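Local coordinates for protein glutathione S-transferase 2 (Onchocerca volvulus, PDB 1TU7) that catalyses the conjugation of glutathione to electrophilic substrates as a pi-class homodimer and appears to be central to detoxification in this parasitic nematode, at residues Y3-S9 / K27-I33; D151-F155 / F178-K183. All coordinates share one frame; numbering follows the deposited sequence.

Contact 1. Residues Y3-S9 / K27-I33; sequences YKLTYFS and KFIDDRI. With GSH (glutathione), chain C.
Thr6 and Asp31 lie side by side and point the same way across two parallel strands, 3-8 and 29-33. With helix 15-23 these strands make the beta-alpha-beta unit that opens the thioredoxin-like domain of this transferase. Thr6 OG1 donates to Asp31 OD1 at 2.7 Å. It meets the carboxylate on its anti side, 16° out of plane. Asp31 has CG anti to its backbone N (chi1 180°), which lays the carboxylate beside the threonine. Lys4, on the same face of the sheet, crosses Ile29 obliquely, with its CG 3.9 Å from Ile29 CB. Its NZ stays 4.6 Å from Asp31 OD1, too far for a salt bridge. Water 2 links the two groups, though its bond to the aspartate is weak.

Tyr7 and Arg32 are paired on the other face, where Leu5 CB also meets Phe28 CD2. Helix 15-23 covers Leu5, Tyr7 and Phe28 there. The backbone bonds alternate regularly from Ile29 N to Tyr3 O through to Ile33 N to Tyr7 O. At the far end the Phe8 ring meets Ile33 CD1 through CE2, and its edge faces GSH O2. Tyr7 OH, which accepts from Leu13 N, lies 3.4 Å from GSH SG2, a position consistent with the tyrosine that assists the thiol in pi-class enzymes. Arg32 NH1 forms a salt bridge with Asp30 OD1, and NH2 donates to water 5. Arg32 NE donates to Ser9 OG at 3.1 Å, the oxygen lying 13° out of the guanidinium plane.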
ATOM      1  N   TYR A   3      -5.512  -1.619  23.426  1.00 16.45           N
ATOM      2  CA  TYR A   3      -4.879  -1.179  22.196  1.00 15.05           C
ATOM      3  C   TYR A   3      -3.511  -0.625  22.512  1.00 14.37           C
ATOM      4  O   TYR A   3      -3.346   0.231  23.369  1.00 14.56           O
ATOM      5  CB  TYR A   3      -5.689  -0.090  21.502  1.00 14.51           C
ATOM      6  CG  TYR A   3      -7.021  -0.503  20.947  1.00 14.11           C
ATOM      7  CD1 TYR A   3      -8.163  -0.311  21.673  1.00 16.19           C
ATOM      8  CD2 TYR A   3      -7.135  -1.057  19.696  1.00 14.88           C
ATOM      9  CE1 TYR A   3      -9.394  -0.648  21.182  1.00 17.10           C
ATOM     10  CE2 TYR A   3      -8.369  -1.419  19.190  1.00 16.33           C
ATOM     11  CZ  TYR A   3      -9.505  -1.205  19.945  1.00 15.14           C
ATOM     12  OH  TYR A   3     -10.764  -1.540  19.493  1.00 14.99           O
ATOM     13  N   LYS A   4      -2.508  -1.079  21.779  1.00 13.86           N
ATOM     14  CA  LYS A   4      -1.150  -0.564  21.899  1.00 13.75           C
ATOM     15  C   LYS A   4      -0.602  -0.386  20.500  1.00 13.35           C
ATOM     16  O   LYS A   4      -0.639  -1.308  19.702  1.00 14.35           O
ATOM     17  CB  LYS A   4      -0.245  -1.491  22.706  1.00 14.52           C
ATOM     18  CG  LYS A   4       1.177  -1.021  22.748  1.00 16.33           C
ATOM     19  CD  LYS A   4       1.993  -1.649  23.839  1.00 21.39           C
ATOM     20  CE  LYS A   4       2.280  -3.049  23.590  1.00 22.72           C
ATOM     21  NZ  LYS A   4       3.032  -3.606  24.770  1.00 25.16           N
ATOM     22  N   LEU A   5      -0.065   0.786  20.212  1.00 12.43           N
ATOM     23  CA  LEU A   5       0.575   1.053  18.939  1.00 12.67           C
ATOM     24  C   LEU A   5       2.039   1.263  19.180  1.00 13.12           C
ATOM     25  O   LEU A   5       2.422   2.189  19.919  1.00 13.62           O
ATOM     26  CB  LEU A   5      -0.027   2.297  18.299  1.00 12.78           C
ATOM     27  CG  LEU A   5       0.524   2.669  16.924  1.00 12.92           C
ATOM     28  CD1 LEU A   5       0.034   1.689  15.860  1.00 14.38           C
ATOM     29  CD2 LEU A   5       0.118   4.080  16.582  1.00 14.10           C
ATOM     30  N   THR A   6       2.855   0.433  18.549  1.00 12.18           N
ATOM     31  CA  THR A   6       4.301   0.468  18.700  1.00 12.81           C
ATOM     32  C   THR A   6       4.906   1.046  17.434  1.00 13.11           C
ATOM     33  O   THR A   6       4.676   0.537  16.336  1.00 13.24           O
ATOM     34  CB  THR A   6       4.820  -0.934  18.986  1.00 13.39           C
ATOM     35  OG1 THR A   6       4.266  -1.369  20.236  1.00 14.88           O
ATOM     36  CG2 THR A   6       6.335  -0.933  19.165  1.00 14.76           C
ATOM     37  N   TYR A   7       5.656   2.135  17.590  1.00 13.23           N
ATOM     38  CA  TYR A   7       6.363   2.763  16.490  1.00 13.52           C
ATOM     39  C   TYR A   7       7.516   3.569  17.068  1.00 14.11           C
ATOM     40  O   TYR A   7       7.684   3.665  18.272  1.00 15.22           O
ATOM     41  CB  TYR A   7       5.432   3.687  15.681  1.00 13.70           C
ATOM     42  CG  TYR A   7       5.989   4.141  14.347  1.00 12.46           C
ATOM     43  CD1 TYR A   7       6.252   5.487  14.108  1.00 13.74           C
ATOM     44  CD2 TYR A   7       6.298   3.239  13.350  1.00 12.56           C
ATOM     45  CE1 TYR A   7       6.762   5.929  12.910  1.00 14.26           C
ATOM     46  CE2 TYR A   7       6.806   3.673  12.127  1.00 13.41           C
ATOM     47  CZ  TYR A   7       7.018   5.029  11.908  1.00 12.89           C
ATOM     48  OH  TYR A   7       7.517   5.500  10.720  1.00 15.36           O
ATOM     49  N   PHE A   8       8.324   4.137  16.201  1.00 14.98           N
ATOM     50  CA  PHE A   8       9.373   5.039  16.654  1.00 15.00           C
ATOM     51  C   PHE A   8       8.766   6.337  17.179  1.00 15.42           C
ATOM     52  O   PHE A   8       7.564   6.628  17.012  1.00 14.81           O
ATOM     53  CB  PHE A   8      10.341   5.248  15.496  1.00 15.28           C
ATOM     54  CG  PHE A   8      10.959   3.962  15.031  1.00 16.28           C
ATOM     55  CD1 PHE A   8      10.515   3.313  13.882  1.00 17.40           C
ATOM     56  CD2 PHE A   8      11.912   3.335  15.823  1.00 18.36           C
ATOM     57  CE1 PHE A   8      11.038   2.102  13.482  1.00 18.62           C
ATOM     58  CE2 PHE A   8      12.446   2.111  15.437  1.00 20.19           C
ATOM     59  CZ  PHE A   8      12.012   1.483  14.257  1.00 20.65           C
ATOM     60  N   SER A   9       9.602   7.146  17.811  1.00 14.81           N
ATOM     61  CA  SER A   9       9.154   8.367  18.434  1.00 15.41           C
ATOM     62  C   SER A   9       9.197   9.525  17.453  1.00 15.04           C
ATOM     63  O   SER A   9       9.822  10.553  17.680  1.00 15.58           O
ATOM     64  CB  SER A   9       9.941   8.676  19.707  1.00 16.28           C
ATOM     65  OG  SER A   9       9.164   9.507  20.527  1.00 21.06           O
ATOM     66  N   LYS A  27      -8.875   4.928  23.369  1.00 15.48           N
ATOM     67  CA  LYS A  27      -7.711   5.040  24.215  1.00 15.54           C
ATOM     68  C   LYS A  27      -6.735   3.935  23.903  1.00 15.67           C
ATOM     69  O   LYS A  27      -7.109   2.782  23.700  1.00 16.07           O
ATOM     70  CB  LYS A  27      -8.099   5.033  25.693  1.00 16.49           C
ATOM     71  CG  LYS A  27      -9.198   5.994  26.045  1.00 17.14           C
ATOM     72  CD  LYS A  27      -8.838   7.406  25.770  1.00 20.09           C
ATOM     73  CE  LYS A  27      -9.809   8.284  26.592  1.00 23.36           C
ATOM     74  NZ  LYS A  27      -9.758   9.724  26.317  1.00 27.88           N
ATOM     75  N   PHE A  28      -5.470   4.311  23.804  1.00 15.11           N
ATOM     76  CA  PHE A  28      -4.397   3.395  23.452  1.00 13.78           C
ATOM     77  C   PHE A  28      -3.071   3.747  24.125  1.00 14.30           C
ATOM     78  O   PHE A  28      -2.811   4.911  24.506  1.00 15.30           O
ATOM     79  CB  PHE A  28      -4.222   3.325  21.916  1.00 13.77           C
ATOM     80  CG  PHE A  28      -3.618   4.573  21.304  1.00 12.38           C
ATOM     81  CD1 PHE A  28      -4.368   5.721  21.137  1.00 13.19           C
ATOM     82  CD2 PHE A  28      -2.300   4.563  20.859  1.00 11.51           C
ATOM     83  CE1 PHE A  28      -3.806   6.852  20.556  1.00 12.87           C
ATOM     84  CE2 PHE A  28      -1.737   5.695  20.289  1.00 12.97           C
ATOM     85  CZ  PHE A  28      -2.506   6.835  20.127  1.00 13.74           C
ATOM     86  N   ILE A  29      -2.219   2.729  24.251  1.00 14.19           N
ATOM     87  CA  ILE A  29      -0.828   2.926  24.653  1.00 13.99           C
ATOM     88  C   ILE A  29      -0.052   3.349  23.425  1.00 13.76           C
ATOM     89  O   ILE A  29       0.032   2.597  22.455  1.00 13.95           O
ATOM     90  CB  ILE A  29      -0.207   1.657  25.256  1.00 14.33           C
ATOM     91  CG1 ILE A  29      -0.923   1.272  26.559  1.00 16.26           C
ATOM     92  CG2 ILE A  29       1.253   1.868  25.508  1.00 15.68           C
ATOM     93  CD1 ILE A  29      -0.729  -0.167  26.894  1.00 17.93           C
ATOM     94  N   ASP A  30       0.466   4.574  23.458  1.00 14.49           N
ATOM     95  CA  ASP A  30       1.349   5.101  22.407  1.00 14.56           C
ATOM     96  C   ASP A  30       2.767   4.710  22.744  1.00 15.09           C
ATOM     97  O   ASP A  30       3.423   5.392  23.519  1.00 16.63           O
ATOM     98  CB  ASP A  30       1.154   6.616  22.240  1.00 14.64           C
ATOM     99  CG  ASP A  30       1.696   7.127  20.940  1.00 16.94           C
ATOM    100  OD1 ASP A  30       1.921   8.357  20.809  1.00 20.40           O
ATOM    101  OD2 ASP A  30       1.887   6.370  19.974  1.00 14.99           O
ATOM    102  N   ASP A  31       3.172   3.537  22.265  1.00 15.04           N
ATOM    103  CA  ASP A  31       4.427   2.910  22.625  1.00 15.26           C
ATOM    104  C   ASP A  31       5.511   3.359  21.658  1.00 16.04           C
ATOM    105  O   ASP A  31       5.668   2.800  20.583  1.00 15.50           O
ATOM    106  CB  ASP A  31       4.228   1.382  22.610  1.00 15.18           C
ATOM    107  CG  ASP A  31       5.454   0.609  22.964  1.00 17.41           C
ATOM    108  OD1 ASP A  31       5.602  -0.547  22.492  1.00 18.07           O
ATOM    109  OD2 ASP A  31       6.301   1.063  23.744  1.00 20.47           O
ATOM    110  N   ARG A  32       6.224   4.403  22.056  1.00 16.36           N
ATOM    111  CA  ARG A  32       7.208   5.062  21.212  1.00 16.88           C
ATOM    112  C   ARG A  32       8.582   4.568  21.584  1.00 19.25           C
ATOM    113  O   ARG A  32       9.050   4.844  22.717  1.00 21.61           O
ATOM    114  CB  ARG A  32       7.117   6.559  21.417  1.00 16.28           C
ATOM    115  CG  ARG A  32       5.745   7.077  21.120  1.00 16.43           C
ATOM    116  CD  ARG A  32       5.507   8.531  21.518  1.00 18.82           C
ATOM    117  NE  ARG A  32       6.042   9.440  20.514  1.00 21.42           N
ATOM    118  CZ  ARG A  32       5.337   9.982  19.523  1.00 18.44           C
ATOM    119  NH1 ARG A  32       4.062   9.686  19.355  1.00 17.84           N
ATOM    120  NH2 ARG A  32       5.933  10.801  18.687  1.00 19.36           N
ATOM    121  N   ILE A  33       9.229   3.851  20.679  1.00 20.39           N
ATOM    122  CA  ILE A  33      10.520   3.251  21.005  1.00 23.01           C
ATOM    123  C   ILE A  33      11.690   3.971  20.347  1.00 23.80           C
ATOM    124  O   ILE A  33      11.602   4.457  19.217  1.00 24.20           O
ATOM    125  CB  ILE A  33      10.552   1.799  20.663  1.00 24.28           C
ATOM    126  CG1 ILE A  33      10.513   1.626  19.162  1.00 22.35           C
ATOM    127  CG2 ILE A  33       9.398   1.010  21.354  1.00 24.96           C
ATOM    128  CD1 ILE A  33      11.257   0.387  18.705  1.00 25.91           C
TER
HETATM  129  N1  GSH C1001       4.846  -1.101   4.393  1.00 15.23           N
HETATM  130  CA1 GSH C1001       5.222  -0.819   5.725  1.00 13.87           C
HETATM  131  C1  GSH C1001       4.126  -0.270   6.537  1.00 13.13           C
HETATM  132  O11 GSH C1001       3.330   0.582   5.864  1.00 12.86           O
HETATM  133  O12 GSH C1001       3.862  -0.406   7.787  1.00 12.49           O
HETATM  134  CB1 GSH C1001       6.512  -0.190   6.035  1.00 13.87           C
HETATM  135  CG1 GSH C1001       7.056  -0.328   7.433  1.00 14.43           C
HETATM  136  CD1 GSH C1001       8.410   0.353   7.560  1.00 15.57           C
HETATM  137  OE1 GSH C1001       9.040   0.765   6.434  1.00 16.51           O
HETATM  138  N2  GSH C1001       8.896   0.532   8.758  1.00 14.95           N
HETATM  139  CA2 GSH C1001      10.153   1.232   9.027  1.00 19.79           C
HETATM  140  C2  GSH C1001      10.904   0.470  10.048  1.00 19.60           C
HETATM  141  O2  GSH C1001      10.241  -0.315  10.969  1.00 16.39           O
HETATM  142  CB2 GSH C1001       9.890   2.621   9.601  1.00 22.82           C
HETATM  143  SG2 GSH C1001       9.291   3.758   8.333  1.00 29.65           S
HETATM  144  N3  GSH C1001      12.224   0.535  10.065  1.00 21.94           N
HETATM  145  CA3 GSH C1001      12.922  -0.204  11.082  1.00 23.29           C
HETATM  146  C3  GSH C1001      13.819  -1.234  10.477  1.00 25.11           C
HETATM  147  O31 GSH C1001      13.604  -1.825   9.320  1.00 24.58           O
HETATM  148  O32 GSH C1001      14.957  -1.572  11.222  1.00 27.04           O
HETATM  149  O   HOH W   1      -7.371   0.533  24.914  1.00 24.21           O
HETATM  150  O   HOH W   2       5.595  -2.304  25.138  1.00 46.20           O
HETATM  151  O   HOH W   3       3.823   4.718  18.931  1.00 14.57           O
HETATM  152  O   HOH W   4      12.468   6.603  17.954  1.00 21.84           O
HETATM  153  O   HOH W   5       8.361  12.060  19.841  1.00 25.53           O

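Contact 2. Residues D151-F155 / F178-K183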
ATOM      1  N   ASP A 151      -9.365  10.143   5.617  1.00 12.00           N
ATOM      2  CA  ASP A 151      -9.263  11.527   6.063  1.00 11.71           C
ATOM      3  C   ASP A 151      -8.049  11.779   6.934  1.00 11.90           C
ATOM      4  O   ASP A 151      -7.376  12.817   6.803  1.00 11.92           O
ATOM      5  CB  ASP A 151     -10.524  11.951   6.813  1.00 11.70           C
ATOM      6  CG  ASP A 151     -11.725  12.013   5.939  1.00 13.80           C
ATOM      7  OD1 ASP A 151     -11.684  12.709   4.894  1.00 13.32           O
ATOM      8  OD2 ASP A 151     -12.752  11.401   6.269  1.00 16.63           O
ATOM      9  N   TYR A 152      -7.727  10.852   7.815  1.00 11.99           N
ATOM     10  CA  TYR A 152      -6.563  11.039   8.693  1.00 10.97           C
ATOM     11  C   TYR A 152      -5.264  10.996   7.927  1.00 12.04           C
ATOM     12  O   TYR A 152      -4.345  11.734   8.206  1.00 12.25           O
ATOM     13  CB  TYR A 152      -6.551   9.995   9.825  1.00 11.64           C
ATOM     14  CG  TYR A 152      -7.850   9.983  10.623  1.00 12.43           C
ATOM     15  CD1 TYR A 152      -8.696   8.865  10.590  1.00 12.87           C
ATOM     16  CD2 TYR A 152      -8.253  11.083  11.361  1.00 12.00           C
ATOM     17  CE1 TYR A 152      -9.859   8.861  11.298  1.00 13.45           C
ATOM     18  CE2 TYR A 152      -9.434  11.073  12.073  1.00 12.49           C
ATOM     19  CZ  TYR A 152     -10.226   9.972  12.022  1.00 13.36           C
ATOM     20  OH  TYR A 152     -11.404   9.968  12.731  1.00 14.57           O
ATOM     21  N   ALA A 153      -5.179  10.099   6.956  1.00 12.08           N
ATOM     22  CA  ALA A 153      -3.998  10.008   6.125  1.00 12.13           C
ATOM     23  C   ALA A 153      -3.815  11.271   5.308  1.00 12.35           C
ATOM     24  O   ALA A 153      -2.716  11.816   5.227  1.00 11.72           O
ATOM     25  CB  ALA A 153      -4.110   8.805   5.249  1.00 13.07           C
ATOM     26  N   LEU A 154      -4.895  11.750   4.695  1.00 11.21           N
ATOM     27  CA  LEU A 154      -4.790  12.989   3.923  1.00 11.11           C
ATOM     28  C   LEU A 154      -4.405  14.163   4.819  1.00 10.84           C
ATOM     29  O   LEU A 154      -3.570  14.989   4.462  1.00 11.67           O
ATOM     30  CB  LEU A 154      -6.077  13.271   3.156  1.00 11.76           C
ATOM     31  CG  LEU A 154      -6.071  14.565   2.325  1.00 11.80           C
ATOM     32  CD1 LEU A 154      -5.021  14.544   1.251  1.00 13.58           C
ATOM     33  CD2 LEU A 154      -7.445  14.751   1.711  1.00 13.23           C
ATOM     34  N   PHE A 155      -5.065  14.275   5.967  1.00 11.69           N
ATOM     35  CA  PHE A 155      -4.762  15.326   6.921  1.00 11.83           C
ATOM     36  C   PHE A 155      -3.274  15.342   7.255  1.00 11.66           C
ATOM     37  O   PHE A 155      -2.608  16.382   7.180  1.00 11.80           O
ATOM     38  CB  PHE A 155      -5.608  15.160   8.189  1.00 11.64           C
ATOM     39  CG  PHE A 155      -5.259  16.126   9.297  1.00 11.83           C
ATOM     40  CD1 PHE A 155      -5.122  15.678  10.595  1.00 11.92           C
ATOM     41  CD2 PHE A 155      -5.103  17.480   9.049  1.00 13.85           C
ATOM     42  CE1 PHE A 155      -4.805  16.521  11.617  1.00 13.75           C
ATOM     43  CE2 PHE A 155      -4.806  18.349  10.075  1.00 13.33           C
ATOM     44  CZ  PHE A 155      -4.662  17.872  11.360  1.00 12.48           C
ATOM     45  N   PHE A 178      -9.914  21.673   3.908  1.00 13.99           N
ATOM     46  CA  PHE A 178      -9.986  20.335   4.493  1.00 14.08           C
ATOM     47  C   PHE A 178      -8.968  20.171   5.638  1.00 13.89           C
ATOM     48  O   PHE A 178      -9.277  19.630   6.695  1.00 13.53           O
ATOM     49  CB  PHE A 178      -9.779  19.257   3.419  1.00 13.52           C
ATOM     50  CG  PHE A 178      -9.557  17.878   3.980  1.00 12.65           C
ATOM     51  CD1 PHE A 178      -8.276  17.428   4.303  1.00 13.33           C
ATOM     52  CD2 PHE A 178     -10.626  17.037   4.201  1.00 15.39           C
ATOM     53  CE1 PHE A 178      -8.105  16.173   4.846  1.00 12.79           C
ATOM     54  CE2 PHE A 178     -10.437  15.795   4.740  1.00 13.94           C
ATOM     55  CZ  PHE A 178      -9.173  15.348   5.060  1.00 12.75           C
ATOM     56  N   HIS A 179      -7.734  20.587   5.395  1.00 13.38           N
ATOM     57  CA  HIS A 179      -6.702  20.480   6.404  1.00 14.27           C
ATOM     58  C   HIS A 179      -7.116  21.247   7.660  1.00 14.73           C
ATOM     59  O   HIS A 179      -6.965  20.737   8.768  1.00 14.33           O
ATOM     60  CB  HIS A 179      -5.345  20.957   5.855  1.00 14.02           C
ATOM     61  CG  HIS A 179      -4.350  21.259   6.918  1.00 14.36           C
ATOM     62  ND1 HIS A 179      -3.461  20.332   7.411  1.00 17.02           N
ATOM     63  CD2 HIS A 179      -4.159  22.388   7.637  1.00 13.54           C
ATOM     64  CE1 HIS A 179      -2.754  20.888   8.379  1.00 13.17           C
ATOM     65  NE2 HIS A 179      -3.152  22.140   8.523  1.00 19.09           N
ATOM     66  N   GLN A 180      -7.678  22.431   7.492  1.00 14.56           N
ATOM     67  CA  GLN A 180      -8.066  23.227   8.654  1.00 15.77           C
ATOM     68  C   GLN A 180      -9.276  22.594   9.318  1.00 14.98           C
ATOM     69  O   GLN A 180      -9.381  22.624  10.529  1.00 16.55           O
ATOM     70  CB  GLN A 180      -8.366  24.697   8.268  1.00 16.72           C
ATOM     71  CG  GLN A 180      -8.491  25.620   9.511  1.00 19.18           C
ATOM     72  CD  GLN A 180      -7.211  25.662  10.350  1.00 22.19           C
ATOM     73  OE1 GLN A 180      -6.151  25.971   9.822  1.00 25.77           O
ATOM     74  NE2 GLN A 180      -7.310  25.358  11.667  1.00 21.99           N
ATOM     75  N   ARG A 181     -10.184  22.031   8.528  1.00 14.81           N
ATOM     76  CA  ARG A 181     -11.376  21.394   9.086  1.00 14.56           C
ATOM     77  C   ARG A 181     -11.005  20.226   9.987  1.00 15.01           C
ATOM     78  O   ARG A 181     -11.555  20.056  11.077  1.00 15.39           O
ATOM     79  CB  ARG A 181     -12.278  20.930   7.950  1.00 15.25           C
ATOM     80  CG  ARG A 181     -13.544  20.254   8.407  1.00 16.56           C
ATOM     81  CD  ARG A 181     -14.453  19.825   7.277  1.00 20.55           C
ATOM     82  NE  ARG A 181     -14.774  20.919   6.368  1.00 20.46           N
ATOM     83  CZ  ARG A 181     -15.572  21.964   6.624  1.00 29.36           C
ATOM     84  NH1 ARG A 181     -15.753  22.872   5.666  1.00 30.61           N
ATOM     85  NH2 ARG A 181     -16.195  22.119   7.802  1.00 31.18           N
ATOM     86  N   MET A 182     -10.037  19.428   9.534  1.00 14.29           N
ATOM     87  CA  MET A 182      -9.562  18.310  10.335  1.00 13.96           C
ATOM     88  C   MET A 182      -8.894  18.768  11.621  1.00 14.09           C
ATOM     89  O   MET A 182      -9.142  18.226  12.712  1.00 14.50           O
ATOM     90  CB  MET A 182      -8.593  17.476   9.504  1.00 13.44           C
ATOM     91  CG  MET A 182      -9.333  16.682   8.427  1.00 13.07           C
ATOM     92  SD  MET A 182     -10.396  15.331   9.030  1.00 13.56           S
ATOM     93  CE  MET A 182      -9.156  14.233   9.730  1.00 15.00           C
ATOM     94  N   LYS A 183      -8.068  19.796  11.498  1.00 15.09           N
ATOM     95  CA  LYS A 183      -7.314  20.307  12.635  1.00 15.93           C
ATOM     96  C   LYS A 183      -8.271  20.912  13.658  1.00 16.41           C
ATOM     97  O   LYS A 183      -7.966  20.962  14.837  1.00 17.15           O
ATOM     98  CB  LYS A 183      -6.293  21.352  12.184  1.00 16.60           C
ATOM     99  CG  LYS A 183      -5.175  21.614  13.184  1.00 19.51           C
ATOM    100  CD  LYS A 183      -4.130  22.521  12.550  1.00 22.82           C
ATOM    101  CE  LYS A 183      -3.224  23.226  13.553  1.00 24.57           C
ATOM    102  NZ  LYS A 183      -2.193  23.998  12.798  1.00 26.41           N
TER
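The Phe178 ring is held between Leu154 and Met182. Leu154 CD2 lies over one face, 3.9 Å from the ring centroid, as a CH-pi contact. Met182 CG, from the same helix as Phe178, lies over the opposite face. At the ring edge stand Phe155 N and Asp151 OD1, the latter 3.3 Å from Phe178 CE2.

The Phe155 ring has Met182 CB over one face, 3.8 Å from its centroid. The His179 ring meets Phe155 obliquely, planes at 43°. Phe155 CZ reaches the backbone of the second helix at Lys183 CA, 3.8 Å away. Phe155 is thus a knob set among Phe178, His179, Met182 and Lys183. Its CG is anti to the backbone N (chi1 174°), which carries the ring across to this hole. The chain of Met182 doubles back at chi2 and chi3. The bends bring its CE toward the first helix, 3.7 Å from Tyr152 CD2.

The contact joins helices 149-164 and 173-183 of the all-helical C-terminal domain. The short segments cross at -114°, with their axes 10.0 Å apart. Helix 81-107 covers Leu154, and helix 186-197 covers Phe155 and Met182.

No hydrogen bond crosses between the segments. Asp151 is buried, but OD1 accepts from Ile142 N and OD2 from Ser148 N. The second bond is consistent with the Ser-x-x-Asp N-capping box known in the helical domain of glutathione transferases. Tyr152 OH is bonded to Asp23 and Gln24. The carboxylate therefore has its polar partners in the loop leading into helix 149-164. What binds the two helices here is mainly apolar and CH-pi contact, probably with a small electrostatic share where the carboxylate meets the Phe178 ring edge.

Contact 1 lies in the N-terminal thioredoxin-like domain and contact 2 in the helical C-terminal domain. Their centres are 22 Å apart and their nearest atoms about 11 Å, so they do not touch. Only contact 1 reaches glutathione directly, through Tyr7 and Phe8. The side chain of Tyr7 is also about 4 Å from that of Leu50, whose backbone oxygen is hydrogen-bonded to the ligand. Contact 2 stands back from the site: the side chain of Tyr152 is about 11 Å from that of Ser63, another hydrogen-bonding partner of glutathione. Helix 15-23 bridges the two contacts, packing on the sheet of contact 1 and bonding at its end to Tyr152 of contact 2.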